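Local coordinates for papain-like cysteine protease (Porcine reproductive and respiratory syndrome virus, PDB 3MTV), which is probably a viral papain-like cysteine protease and metal-dependent nuclease, and is likely to block host mRNA export and interferon signalling, at residues 6-11 with 41-46; 47-52 with 69-74; 58-63 with 78-83; 92-97 with 158-163; 145-150 with 175-180. All coordinates share one frame; numbering follows the deposited sequence.

Interactions 1, 2 and 3 gather round helix 39-48 in the N-terminal part, while interactions 4 and 5 share one antiparallel sheet in the papain-like protease part; the centres of 1 and 4 lie about 34 Å apart. Interactions 1, 2, 4 and 5 are mostly buried, whereas interaction 3 is only partly so. Interactions 1 and 2 use the same helix and meet where His46 O and Arg72 NH2 probably hydrogen-bond. Main-chain bonds carry interaction 5, main-chain and hydroxyl bonds interaction 2; interaction 1 has one weak side-chain bond, interaction 4 rests on van der Waals contact, and interaction 3 on apolar contact and a CA-H...O approach. Phe150 of interaction 5 touches Phe49 and Met71 of interaction 2, joining the two groups.

Interaction 1 of 5, residues 6-11 with 41-46; sequences IGRGAV and VANRLH
A beta hairpin packs here against a helix: residues 6-11 span the type I' turn Gly7 to Ala10 between strands 3-7 and 10-15, and residues 41-46 belong to helix 39-48. The turn is closed by Ala10 N to Gly7 O, at 2.9 Å, and Arg8 and Gly9 both have positive phi, as this turn requires. The apolar part is small and buried. Ile6 CB meets Ala42 CB at 4.1 Å, and Ala10 CB approaches ND1 of the His46 ring at 3.7 Å. With CG anti to its backbone N (chi1 165°), His46 reaches out of the helix to the hairpin, and Trp21 of the neighbouring strand meets its ring edge to face. Arg8, bent at chi2, runs tip to tip with His46 and packs on the same ring. Arg8 CG lies 3.5 Å from His46 NE2, and His46 CD2 stands 3.9 Å above the plane of the Arg8 guanidinium, over its centre, the two planes 25° apart. Hydrogen bonding is a separate matter, and weak: Arg8 NE donates to Ile6 O within the hairpin, and NH1 crosses to Asn43. The Asn43 amide also donates from ND2 to Lys39 O; its OD1 receives Arg8 NH1 at 3.3 Å.

Interaction 2 of 5, residues 47-52 with 69-74; sequences TSFPPH and VSMRVE
Packing is closest where helix 39-48 ends and its last carbonyls face the 69-74 loop. Ser70 CA and Ser48 CA are 4.6 Å apart, and two hydrogen bonds hold the chains together. Ser70 OG donates to Thr47 O at 2.8 Å, lying in the carbonyl plane, and Met71 N donates to Ser48 O at 3.0 Å, again in plane. OG of Ser70, anti to its own backbone N (chi1 -159°), also accepts from Arg72 N at 3.2 Å along a nearly straight path (167°). That second bond defines an ST turn, so a single hydroxyl both receives the loop's own N-H and gives its proton to the helix end, where Phe49 is the first residue to depart from helical angles. Beside it, Met71 SD comes within 4.1 Å of Phe49 CD2 in an oblique Met-aromatic contact. Phe150 of strand 145-150 touches both residues, and Phe60 meets the Phe49 ring edge to face. Arg72 belongs to this buried part too: bent at chi2 and chi3, it lays CD 3.1 Å from Phe49 O, then sends NH2 to His46 O, while Tyr75 forms a cation-pi contact with the guanidinium.

The loose, solvent side begins beyond it. Val73 and Glu74 are exposed and touch nothing of residues 47-52; Glu74 is tied back through Arg72, its OE2 making a salt bridge to Arg72 NH1 at 3.4 Å.

Interaction 3 of 5, residues 58-63 with 78-83; sequences SKFTFI and GCLPAD
Neither segment forms regular helix or strand, yet the two irregular chains come close over a short span: CA atoms of Phe62 and Leu80 are 5.3 Å apart, those of Ile63 and Cys79 5.1 Å. Across this span Phe62 CA approaches Cys79 O at 3.3 Å in a CA-H...O contact with 147° at the hydrogen. The carbonyl of Thr61 faces the proline ring, with its O 3.1 Å from Pro81 CD, and Thr61 OG1 lies 3.7 Å from Pro81 CG, the two side chains crossing at about a right angle. Deeper in, Leu80 CD2 touches Phe60 CD2 at 3.9 Å, arriving at the edge of the ring in its plane, and Phe60 also packs on Pro169. Cys79 CB approaches Ile63 O at 3.4 Å. Phe62 packs on Arg44, and Leu80 on Ser48, both of helix 39-48. The whole is a loop-on-loop contact flanking the small antiparallel pair of strands 68-69 and 77-78, away from the protease active site.

Interaction 4 of 5, residues 92-97 with 158-163; sequences WRLLDS and RHLKLV
Arg93 is the first residue of 92-97 to reach strand 158-162, an outer strand of the protease sheet. Its CG stands anti to the carbonyl carbon (chi1 -71°) and the chain bends at chi2, carrying the guanidinium alongside the strand. Leu162 CD1 lies over one face, 4.1 Å from Arg93 NE. At the edge, near the guanidinium plane, Arg93 NH1 is 3.9 Å from Leu160 O, with no hydrogen bond between the segments. Leu94 follows, its CD1 meeting Leu160 CD2 at 4.0 Å as the side chains cross obliquely; Leu94 also packs on Ile145. The strand contains His159, probably the catalytic histidine, whose side chain touches that of Cys90, the probable nucleophile of this papain-like site. The join thus rests on van der Waals contact, which by itself gives the guanidinium little directional hold; its charge is met instead by Glu165, which pairs with NH2 and also accepts from Leu162 N.

Interaction 5 of 5, residues 145-150 with 175-180; sequences IVIQYF and LRIRVE
This is an antiparallel strand pair within the five-stranded sheet of the papain-like protease part, where strand 145-150 lies between 158-162 and 171-181. The short segments run 136° apart in direction, a marked departure from straight antiparallel, and between these two segments the bridges fall at 145-147 and 175-177. Ile145 with Ile177 and Ile147 with Leu175 are hydrogen-bonded pairs; Val146 with Arg176 between them is non-hydrogen-bonded. Two bonds run nearly along their C=O axes: Ile177 N to Ile145 O and Ile147 N to Leu175 O, both 2.6 Å. The return bond from Leu175 N to Ile147 O is weak at 3.3 Å. Ile145, Ile147, Leu175 and Ile177 share one apolar face, where Ile147 also packs on Leu160, whose strand contains the probable catalytic His159. Val146 and Arg176 lie on the other face; there Arg176 NH2 bonds to Thr141 O. Ile147 and Leu175 run side by side, CG1 to CD1 at 3.8 Å, while the Ile147 and Ile177 side chains cross obliquely, with Ile147 CD1 3.9 Å from Ile177 CD1.

Interaction 1 of 5, residues 6-11 with 41-46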
# COMPACT_ATOMS: atom_id res chain seq x y z
N ILE A 6 -3.63 -5.01 -10.83
CA ILE A 6 -4.84 -4.49 -11.42
C ILE A 6 -4.54 -3.70 -12.63
O ILE A 6 -5.41 -2.98 -13.16
CB ILE A 6 -5.57 -3.54 -10.50
CG1 ILE A 6 -4.67 -2.29 -10.26
CG2 ILE A 6 -5.97 -4.20 -9.21
CD1 ILE A 6 -5.41 -1.23 -9.32
N GLY A 7 -3.31 -3.81 -13.06
CA GLY A 7 -2.90 -3.26 -14.31
C GLY A 7 -2.30 -1.89 -14.17
O GLY A 7 -2.24 -1.35 -13.08
N ARG A 8 -1.81 -1.40 -15.30
CA ARG A 8 -1.28 -0.06 -15.50
C ARG A 8 -0.52 0.42 -14.28
O ARG A 8 -0.69 1.55 -13.81
CB ARG A 8 -2.39 0.92 -15.99
CG ARG A 8 -3.51 1.00 -15.00
CD ARG A 8 -4.88 0.43 -15.51
NE ARG A 8 -5.70 -0.10 -14.37
CZ ARG A 8 -7.01 0.16 -14.19
NH1 ARG A 8 -7.64 0.92 -15.09
NH2 ARG A 8 -7.66 -0.31 -13.10
N GLY A 9 0.31 -0.47 -13.73
CA GLY A 9 1.30 0.02 -12.80
C GLY A 9 0.84 0.03 -11.35
O GLY A 9 1.62 0.24 -10.50
N ALA A 10 -0.39 -0.30 -11.05
CA ALA A 10 -0.84 -0.39 -9.67
C ALA A 10 -1.18 -1.79 -9.13
O ALA A 10 -1.27 -2.83 -9.89
CB ALA A 10 -2.08 0.39 -9.57
N VAL A 11 -1.54 -1.76 -7.83
CA VAL A 11 -2.08 -2.95 -7.25
C VAL A 11 -3.09 -2.55 -6.23
O VAL A 11 -3.11 -1.42 -5.86
CB VAL A 11 -0.99 -3.70 -6.44
CG1 VAL A 11 0.01 -4.29 -7.33
CG2 VAL A 11 -0.32 -2.80 -5.40
N VAL A 41 -14.66 -1.95 -9.35
CA VAL A 41 -13.86 -1.49 -8.25
C VAL A 41 -12.37 -1.15 -8.48
O VAL A 41 -11.93 -0.18 -7.99
CB VAL A 41 -13.95 -2.46 -7.17
CG1 VAL A 41 -13.59 -1.78 -5.94
CG2 VAL A 41 -15.40 -2.94 -7.11
N ALA A 42 -11.61 -1.92 -9.23
CA ALA A 42 -10.26 -1.47 -9.56
C ALA A 42 -10.33 -0.20 -10.29
O ALA A 42 -10.11 0.85 -9.72
CB ALA A 42 -9.53 -2.41 -10.41
N ASN A 43 -10.61 -0.32 -11.57
CA ASN A 43 -10.92 0.85 -12.38
C ASN A 43 -11.50 2.06 -11.68
O ASN A 43 -11.00 3.21 -11.91
CB ASN A 43 -11.80 0.44 -13.51
CG ASN A 43 -11.01 -0.29 -14.55
OD1 ASN A 43 -10.80 0.27 -15.66
ND2 ASN A 43 -10.46 -1.52 -14.18
N ARG A 44 -12.50 1.82 -10.82
CA ARG A 44 -13.15 2.92 -10.13
C ARG A 44 -12.10 3.66 -9.31
O ARG A 44 -11.59 4.71 -9.75
CB ARG A 44 -14.34 2.50 -9.25
CG ARG A 44 -15.61 2.71 -10.02
CD ARG A 44 -16.88 2.05 -9.47
NE ARG A 44 -17.82 2.09 -10.61
CZ ARG A 44 -19.11 1.72 -10.63
NH1 ARG A 44 -19.76 1.22 -9.54
NH2 ARG A 44 -19.75 1.89 -11.80
N LEU A 45 -11.80 3.09 -8.14
CA LEU A 45 -10.55 3.28 -7.38
C LEU A 45 -9.36 3.87 -8.05
O LEU A 45 -8.92 4.89 -7.69
CB LEU A 45 -10.00 1.98 -6.89
CG LEU A 45 -9.55 2.15 -5.44
CD1 LEU A 45 -8.48 1.23 -5.13
CD2 LEU A 45 -9.07 3.53 -5.21
N HIS A 46 -8.77 3.19 -8.99
CA HIS A 46 -7.49 3.72 -9.45
C HIS A 46 -7.72 4.94 -10.23
O HIS A 46 -6.91 5.81 -10.18
CB HIS A 46 -6.83 2.64 -10.26
CG HIS A 46 -5.69 3.06 -11.11
ND1 HIS A 46 -4.40 3.03 -10.65
CD2 HIS A 46 -5.63 3.41 -12.42
CE1 HIS A 46 -3.58 3.36 -11.63
NE2 HIS A 46 -4.30 3.60 -12.72

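Interaction 2 of 5, residues 47-52 with 69-74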
# COMPACT_ATOMS: atom_id res chain seq x y z
N THR A 47 -8.82 5.01 -10.95
CA THR A 47 -9.12 6.16 -11.79
C THR A 47 -9.48 7.36 -10.95
O THR A 47 -9.07 8.52 -11.22
CB THR A 47 -10.19 5.83 -12.86
OG1 THR A 47 -9.50 5.33 -14.01
CG2 THR A 47 -10.85 7.09 -13.31
N SER A 48 -10.21 7.16 -9.87
CA SER A 48 -10.61 8.37 -9.21
C SER A 48 -9.91 8.83 -7.91
O SER A 48 -9.92 10.00 -7.55
CB SER A 48 -12.13 8.44 -9.19
OG SER A 48 -12.60 7.21 -8.81
N PHE A 49 -9.22 7.94 -7.21
CA PHE A 49 -8.53 8.37 -5.97
C PHE A 49 -7.03 8.44 -5.97
O PHE A 49 -6.40 8.11 -6.96
CB PHE A 49 -8.93 7.50 -4.85
CG PHE A 49 -10.36 7.48 -4.66
CD1 PHE A 49 -11.15 6.59 -5.33
CD2 PHE A 49 -10.96 8.41 -3.85
CE1 PHE A 49 -12.52 6.59 -5.17
CE2 PHE A 49 -12.34 8.39 -3.66
CZ PHE A 49 -13.11 7.45 -4.31
N PRO A 50 -6.44 8.99 -4.91
CA PRO A 50 -4.99 8.90 -5.03
C PRO A 50 -4.46 7.67 -4.23
O PRO A 50 -5.12 7.22 -3.26
CB PRO A 50 -4.55 10.21 -4.36
CG PRO A 50 -5.65 10.43 -3.25
CD PRO A 50 -6.89 9.97 -3.86
N PRO A 51 -3.24 7.21 -4.53
CA PRO A 51 -2.66 6.01 -3.95
C PRO A 51 -2.68 6.12 -2.46
O PRO A 51 -2.61 7.18 -2.01
CB PRO A 51 -1.28 6.08 -4.41
CG PRO A 51 -1.11 7.27 -5.34
CD PRO A 51 -2.18 8.12 -4.96
N HIS A 52 -2.95 5.08 -1.72
CA HIS A 52 -2.49 4.97 -0.34
C HIS A 52 -3.52 5.56 0.46
O HIS A 52 -3.41 5.58 1.73
CB HIS A 52 -1.14 5.70 -0.03
CG HIS A 52 0.04 5.32 -0.92
ND1 HIS A 52 0.55 4.02 -1.04
CD2 HIS A 52 0.84 6.09 -1.71
CE1 HIS A 52 1.57 4.03 -1.88
NE2 HIS A 52 1.80 5.29 -2.28
N VAL A 69 -15.61 13.27 -12.57
CA VAL A 69 -14.49 14.03 -12.03
C VAL A 69 -13.47 13.23 -11.18
O VAL A 69 -13.87 12.32 -10.43
CB VAL A 69 -15.10 15.20 -11.34
CG1 VAL A 69 -15.04 15.07 -9.78
CG2 VAL A 69 -14.57 16.42 -11.97
N SER A 70 -12.16 13.50 -11.33
CA SER A 70 -11.11 12.77 -10.54
C SER A 70 -10.47 13.56 -9.36
O SER A 70 -10.39 14.80 -9.42
CB SER A 70 -9.96 12.26 -11.41
OG SER A 70 -9.32 11.21 -10.70
N MET A 71 -10.07 12.88 -8.27
CA MET A 71 -9.21 13.52 -7.24
C MET A 71 -7.70 13.41 -7.60
O MET A 71 -6.92 13.96 -6.93
CB MET A 71 -9.45 13.14 -5.76
CG MET A 71 -10.79 12.52 -5.39
SD MET A 71 -11.13 12.54 -3.58
CE MET A 71 -9.83 13.61 -2.99
N ARG A 72 -7.36 12.76 -8.69
CA ARG A 72 -6.06 12.67 -9.16
C ARG A 72 -5.50 13.80 -9.94
O ARG A 72 -5.78 13.96 -11.07
CB ARG A 72 -6.02 11.45 -10.04
CG ARG A 72 -6.22 10.24 -9.25
CD ARG A 72 -4.95 9.57 -9.29
NE ARG A 72 -5.19 8.46 -10.13
CZ ARG A 72 -4.25 7.80 -10.77
NH1 ARG A 72 -2.97 8.12 -10.64
NH2 ARG A 72 -4.61 6.77 -11.53
N VAL A 73 -4.56 14.48 -9.38
CA VAL A 73 -3.84 15.52 -10.11
C VAL A 73 -3.65 15.30 -11.63
O VAL A 73 -3.81 16.29 -12.38
CB VAL A 73 -2.50 15.69 -9.48
CG1 VAL A 73 -2.17 14.37 -8.79
CG2 VAL A 73 -1.43 16.03 -10.54
N GLU A 74 -3.28 14.06 -12.07
CA GLU A 74 -3.02 13.71 -13.51
C GLU A 74 -4.25 13.88 -14.37
O GLU A 74 -4.18 14.30 -15.52
CB GLU A 74 -2.73 12.20 -13.71
CG GLU A 74 -1.38 11.63 -13.30
CD GLU A 74 -1.42 11.18 -11.85
OE1 GLU A 74 -2.30 11.62 -11.03
OE2 GLU A 74 -0.55 10.37 -11.53

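Interaction 3 of 5, residues 58-63 with 78-83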
# COMPACT_ATOMS: atom_id res chain seq x y z
N SER A 58 -18.69 1.93 -1.14
CA SER A 58 -20.14 2.04 -1.03
C SER A 58 -20.54 3.50 -0.76
O SER A 58 -21.53 4.00 -1.29
CB SER A 58 -20.62 1.22 0.16
OG SER A 58 -20.26 1.87 1.39
N LYS A 59 -19.78 4.17 0.10
CA LYS A 59 -20.07 5.54 0.44
C LYS A 59 -20.00 6.55 -0.71
O LYS A 59 -20.31 7.69 -0.52
CB LYS A 59 -19.18 5.97 1.57
CG LYS A 59 -19.44 5.17 2.81
CD LYS A 59 -20.74 4.35 2.68
CE LYS A 59 -20.87 3.53 3.97
NZ LYS A 59 -19.96 4.14 5.06
N PHE A 60 -19.61 6.12 -1.89
CA PHE A 60 -19.41 7.03 -3.02
C PHE A 60 -20.31 6.68 -4.18
O PHE A 60 -20.79 5.57 -4.21
CB PHE A 60 -17.98 6.88 -3.59
CG PHE A 60 -16.90 7.43 -2.68
CD1 PHE A 60 -16.55 6.78 -1.50
CD2 PHE A 60 -16.23 8.59 -3.01
CE1 PHE A 60 -15.56 7.27 -0.67
CE2 PHE A 60 -15.26 9.06 -2.21
CZ PHE A 60 -14.92 8.41 -1.05
N THR A 61 -20.47 7.56 -5.18
CA THR A 61 -21.39 7.17 -6.18
C THR A 61 -20.73 7.37 -7.56
O THR A 61 -20.04 8.30 -7.74
CB THR A 61 -22.85 7.75 -5.82
OG1 THR A 61 -22.91 9.09 -6.20
CG2 THR A 61 -23.34 7.64 -4.17
N PHE A 62 -20.85 6.44 -8.50
CA PHE A 62 -19.97 6.43 -9.68
C PHE A 62 -20.84 6.67 -10.89
O PHE A 62 -22.03 6.67 -10.72
CB PHE A 62 -19.10 5.14 -9.72
CG PHE A 62 -18.30 4.96 -8.44
CD1 PHE A 62 -18.90 4.40 -7.27
CD2 PHE A 62 -17.00 5.50 -8.33
CE1 PHE A 62 -18.20 4.33 -5.99
CE2 PHE A 62 -16.31 5.45 -7.09
CZ PHE A 62 -16.93 4.86 -5.92
N ILE A 63 -20.30 6.97 -12.05
CA ILE A 63 -21.12 7.49 -13.15
C ILE A 63 -20.30 7.15 -14.37
O ILE A 63 -19.26 6.61 -14.24
CB ILE A 63 -21.42 9.09 -13.16
CG1 ILE A 63 -20.25 9.89 -13.81
CG2 ILE A 63 -22.06 9.64 -11.76
CD1 ILE A 63 -20.54 11.33 -14.46
N GLY A 78 -12.88 11.79 -14.56
CA GLY A 78 -12.96 10.67 -13.61
C GLY A 78 -14.31 10.01 -13.77
O GLY A 78 -14.69 9.72 -14.90
N CYS A 79 -15.03 9.80 -12.66
CA CYS A 79 -16.35 9.13 -12.65
C CYS A 79 -16.98 9.44 -11.34
O CYS A 79 -17.82 8.74 -10.69
CB CYS A 79 -16.33 7.61 -12.86
SG CYS A 79 -14.93 6.50 -12.39
N LEU A 80 -16.54 10.57 -10.90
CA LEU A 80 -17.20 10.99 -9.76
C LEU A 80 -18.07 12.16 -10.14
O LEU A 80 -17.64 13.09 -10.90
CB LEU A 80 -16.16 11.31 -8.73
CG LEU A 80 -16.02 10.15 -7.79
CD1 LEU A 80 -14.58 10.09 -7.55
CD2 LEU A 80 -16.85 10.34 -6.47
N PRO A 81 -19.28 12.07 -9.61
CA PRO A 81 -20.20 13.19 -9.54
C PRO A 81 -19.41 14.32 -8.88
O PRO A 81 -19.13 14.24 -7.64
CB PRO A 81 -21.28 12.73 -8.52
CG PRO A 81 -20.74 11.53 -7.85
CD PRO A 81 -19.36 11.22 -8.42
N ALA A 82 -19.10 15.38 -9.63
CA ALA A 82 -18.65 16.59 -8.90
C ALA A 82 -19.50 17.13 -7.72
O ALA A 82 -18.89 17.56 -6.77
CB ALA A 82 -18.27 17.60 -9.78
N ASP A 83 -20.85 17.06 -7.66
CA ASP A 83 -21.49 17.31 -6.33
C ASP A 83 -20.60 16.82 -5.13
O ASP A 83 -20.84 17.21 -3.98
CB ASP A 83 -22.86 16.60 -6.12
CG ASP A 83 -23.70 16.51 -7.38
OD1 ASP A 83 -24.20 17.62 -7.80
OD2 ASP A 83 -23.89 15.34 -7.91

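Interaction 4 of 5, residues 92-97 with 158-163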
# COMPACT_ATOMS: atom_id res chain seq x y z
N TRP A 92 -11.74 30.14 0.73
CA TRP A 92 -12.38 31.41 0.75
C TRP A 92 -13.06 31.73 2.00
O TRP A 92 -12.91 32.83 2.47
CB TRP A 92 -13.42 31.44 -0.32
CG TRP A 92 -12.91 31.20 -1.73
CD1 TRP A 92 -11.61 30.88 -2.15
CD2 TRP A 92 -13.70 31.24 -2.91
NE1 TRP A 92 -11.59 30.71 -3.56
CE2 TRP A 92 -12.86 30.95 -4.03
CE3 TRP A 92 -15.05 31.51 -3.13
CZ2 TRP A 92 -13.30 30.97 -5.28
CZ3 TRP A 92 -15.51 31.47 -4.38
CH2 TRP A 92 -14.65 31.18 -5.46
N ARG A 93 -13.81 30.78 2.56
CA ARG A 93 -14.57 31.09 3.78
C ARG A 93 -13.66 31.87 4.72
O ARG A 93 -13.96 32.90 5.25
CB ARG A 93 -15.07 29.81 4.47
CG ARG A 93 -16.21 29.10 3.69
CD ARG A 93 -17.54 28.87 4.52
NE ARG A 93 -18.44 28.02 3.77
CZ ARG A 93 -18.16 26.79 3.32
NH1 ARG A 93 -17.01 26.17 3.58
NH2 ARG A 93 -19.05 26.15 2.59
N LEU A 94 -12.47 31.38 4.88
CA LEU A 94 -11.51 32.08 5.73
C LEU A 94 -11.34 33.61 5.59
O LEU A 94 -10.93 34.28 6.50
CB LEU A 94 -10.22 31.43 5.37
CG LEU A 94 -9.81 30.34 6.33
CD1 LEU A 94 -10.96 29.47 6.92
CD2 LEU A 94 -8.67 29.51 5.80
N LEU A 95 -11.71 34.15 4.42
CA LEU A 95 -11.56 35.54 4.13
C LEU A 95 -12.89 36.19 4.17
O LEU A 95 -13.11 37.18 3.42
CB LEU A 95 -11.04 35.68 2.74
CG LEU A 95 -9.62 35.06 2.63
CD1 LEU A 95 -9.12 34.96 1.20
CD2 LEU A 95 -8.49 35.68 3.50
N ASP A 96 -13.76 35.65 5.02
CA ASP A 96 -15.13 36.09 4.97
C ASP A 96 -15.30 37.48 5.53
O ASP A 96 -16.04 38.28 4.99
CB ASP A 96 -16.08 35.08 5.57
CG ASP A 96 -16.71 34.19 4.46
OD1 ASP A 96 -17.56 33.32 4.88
OD2 ASP A 96 -16.33 34.38 3.20
N SER A 97 -14.45 37.78 6.47
CA SER A 97 -14.53 39.00 7.16
C SER A 97 -13.99 40.12 6.28
O SER A 97 -14.35 41.26 6.47
CB SER A 97 -13.72 38.85 8.41
OG SER A 97 -12.52 39.55 8.28
N ARG A 158 -6.56 18.18 2.34
CA ARG A 158 -7.41 18.85 3.32
C ARG A 158 -8.53 19.67 2.76
O ARG A 158 -8.60 20.02 1.54
CB ARG A 158 -6.60 19.70 4.27
CG ARG A 158 -6.02 18.83 5.24
CD ARG A 158 -4.95 19.61 6.03
NE ARG A 158 -4.36 18.85 7.17
CZ ARG A 158 -3.60 19.33 8.19
NH1 ARG A 158 -3.23 20.60 8.34
NH2 ARG A 158 -3.19 18.51 9.11
N HIS A 159 -9.37 19.98 3.73
CA HIS A 159 -10.57 20.63 3.43
C HIS A 159 -11.13 21.33 4.66
O HIS A 159 -10.96 20.91 5.79
CB HIS A 159 -11.50 19.62 2.87
CG HIS A 159 -12.74 20.20 2.30
ND1 HIS A 159 -13.94 20.16 2.97
CD2 HIS A 159 -12.97 20.79 1.11
CE1 HIS A 159 -14.85 20.75 2.22
NE2 HIS A 159 -14.29 21.13 1.09
N LEU A 160 -11.80 22.44 4.48
CA LEU A 160 -12.56 22.80 5.63
C LEU A 160 -14.02 23.17 5.29
O LEU A 160 -14.40 23.33 4.13
CB LEU A 160 -11.81 23.84 6.42
CG LEU A 160 -11.61 24.88 5.32
CD1 LEU A 160 -12.83 25.77 5.33
CD2 LEU A 160 -10.42 25.76 5.52
N LYS A 161 -14.83 23.27 6.33
CA LYS A 161 -16.25 23.37 6.16
C LYS A 161 -16.67 23.83 7.53
O LYS A 161 -15.88 23.71 8.49
CB LYS A 161 -16.83 22.00 5.81
CG LYS A 161 -17.10 21.05 6.99
CD LYS A 161 -17.83 19.73 6.54
CE LYS A 161 -18.62 18.96 7.69
NZ LYS A 161 -18.23 19.16 9.15
N LEU A 162 -17.89 24.35 7.63
CA LEU A 162 -18.34 24.76 8.93
C LEU A 162 -18.89 23.57 9.66
O LEU A 162 -19.37 22.60 9.03
CB LEU A 162 -19.46 25.73 8.82
CG LEU A 162 -19.28 26.82 7.82
CD1 LEU A 162 -20.59 27.12 7.15
CD2 LEU A 162 -18.80 27.93 8.67
N VAL A 163 -18.89 23.72 10.99
CA VAL A 163 -19.19 22.65 11.96
C VAL A 163 -20.52 21.98 11.65
O VAL A 163 -20.67 20.76 11.73
CB VAL A 163 -19.14 23.15 13.45
CG1 VAL A 163 -17.85 22.80 14.03
CG2 VAL A 163 -19.38 24.71 13.58

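Interaction 5 of 5, residues 145-150 with 175-180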
# COMPACT_ATOMS: atom_id res chain seq x y z
N ILE A 145 -15.34 26.37 12.65
CA ILE A 145 -14.66 25.75 11.52
C ILE A 145 -13.87 24.53 11.84
O ILE A 145 -12.91 24.54 12.75
CB ILE A 145 -13.60 26.63 10.84
CG1 ILE A 145 -13.96 28.08 10.85
CG2 ILE A 145 -13.62 26.38 9.38
CD1 ILE A 145 -13.63 28.61 9.54
N VAL A 146 -14.23 23.55 10.99
CA VAL A 146 -13.58 22.27 10.91
C VAL A 146 -12.57 22.16 9.84
O VAL A 146 -12.85 22.37 8.62
CB VAL A 146 -14.50 21.15 10.54
CG1 VAL A 146 -14.12 20.02 11.37
CG2 VAL A 146 -15.94 21.50 10.74
N ILE A 147 -11.41 21.73 10.31
CA ILE A 147 -10.38 21.27 9.40
C ILE A 147 -10.48 19.78 9.14
O ILE A 147 -10.61 19.01 10.09
CB ILE A 147 -9.00 21.52 9.97
CG1 ILE A 147 -8.84 22.96 10.40
CG2 ILE A 147 -7.99 21.36 8.88
CD1 ILE A 147 -9.00 23.87 9.19
N GLN A 148 -10.44 19.40 7.87
CA GLN A 148 -10.52 17.97 7.50
C GLN A 148 -9.52 17.44 6.53
O GLN A 148 -8.90 18.17 5.72
CB GLN A 148 -11.87 17.60 6.93
CG GLN A 148 -12.96 18.25 7.68
CD GLN A 148 -14.24 17.66 7.34
OE1 GLN A 148 -14.87 17.03 8.20
NE2 GLN A 148 -14.67 17.83 6.06
N TYR A 149 -9.40 16.13 6.60
CA TYR A 149 -8.49 15.43 5.74
C TYR A 149 -9.31 14.39 5.12
O TYR A 149 -10.37 13.94 5.56
CB TYR A 149 -7.36 14.77 6.51
CG TYR A 149 -7.80 13.74 7.54
CD1 TYR A 149 -7.92 14.11 8.85
CD2 TYR A 149 -8.08 12.41 7.19
CE1 TYR A 149 -8.30 13.23 9.81
CE2 TYR A 149 -8.46 11.49 8.14
CZ TYR A 149 -8.58 11.93 9.48
OH TYR A 149 -8.97 11.13 10.52
N PHE A 150 -8.78 13.99 4.03
CA PHE A 150 -9.42 12.95 3.37
C PHE A 150 -8.84 11.61 3.67
O PHE A 150 -7.67 11.27 3.26
CB PHE A 150 -9.08 13.15 1.98
CG PHE A 150 -9.68 12.19 1.14
CD1 PHE A 150 -11.05 12.13 1.05
CD2 PHE A 150 -8.94 11.38 0.37
CE1 PHE A 150 -11.65 11.31 0.19
CE2 PHE A 150 -9.55 10.54 -0.51
CZ PHE A 150 -10.91 10.49 -0.58
N LEU A 175 -9.36 19.00 13.16
CA LEU A 175 -9.71 19.95 14.30
C LEU A 175 -10.48 21.17 13.99
O LEU A 175 -11.01 21.36 12.83
CB LEU A 175 -8.56 20.49 15.11
CG LEU A 175 -7.36 20.84 14.24
CD1 LEU A 175 -7.23 22.24 13.78
CD2 LEU A 175 -6.10 20.51 14.98
N ARG A 176 -10.53 21.99 15.06
CA ARG A 176 -11.50 23.09 15.05
C ARG A 176 -10.77 24.28 15.33
O ARG A 176 -9.85 24.26 16.18
CB ARG A 176 -12.70 22.88 15.99
CG ARG A 176 -13.75 21.88 15.28
CD ARG A 176 -15.14 21.82 15.96
NE ARG A 176 -15.14 22.43 17.30
CZ ARG A 176 -16.23 22.85 17.92
NH1 ARG A 176 -17.42 22.73 17.34
NH2 ARG A 176 -16.13 23.38 19.11
N ILE A 177 -11.09 25.27 14.50
CA ILE A 177 -10.55 26.64 14.70
C ILE A 177 -11.53 27.79 14.46
O ILE A 177 -12.69 27.58 14.10
CB ILE A 177 -9.39 26.92 13.76
CG1 ILE A 177 -9.65 26.27 12.43
CG2 ILE A 177 -8.10 26.31 14.25
CD1 ILE A 177 -9.29 27.11 11.29
N ARG A 178 -10.99 28.99 14.58
CA ARG A 178 -11.71 30.24 14.52
C ARG A 178 -10.81 31.20 13.70
O ARG A 178 -9.59 31.13 13.76
CB ARG A 178 -11.74 30.84 15.95
CG ARG A 178 -12.55 32.14 16.17
CD ARG A 178 -12.14 32.90 17.45
NE ARG A 178 -11.59 31.98 18.39
CZ ARG A 178 -10.70 32.32 19.31
NH1 ARG A 178 -10.31 33.57 19.40
NH2 ARG A 178 -10.19 31.42 20.14
N VAL A 179 -11.36 32.20 13.01
CA VAL A 179 -10.49 33.19 12.41
C VAL A 179 -10.64 34.59 12.98
O VAL A 179 -11.74 35.07 13.00
CB VAL A 179 -10.92 33.29 10.96
CG1 VAL A 179 -10.14 34.35 10.20
CG2 VAL A 179 -10.72 31.96 10.31
N GLU A 180 -9.59 35.29 13.39
CA GLU A 180 -9.79 36.59 14.02
C GLU A 180 -8.73 37.63 13.62
O GLU A 180 -7.74 37.32 13.00
CB GLU A 180 -9.85 36.40 15.54
CG GLU A 180 -8.45 36.29 16.24
CD GLU A 180 -8.50 35.87 17.74
OE1 GLU A 180 -9.65 35.52 18.15
OE2 GLU A 180 -7.44 35.85 18.48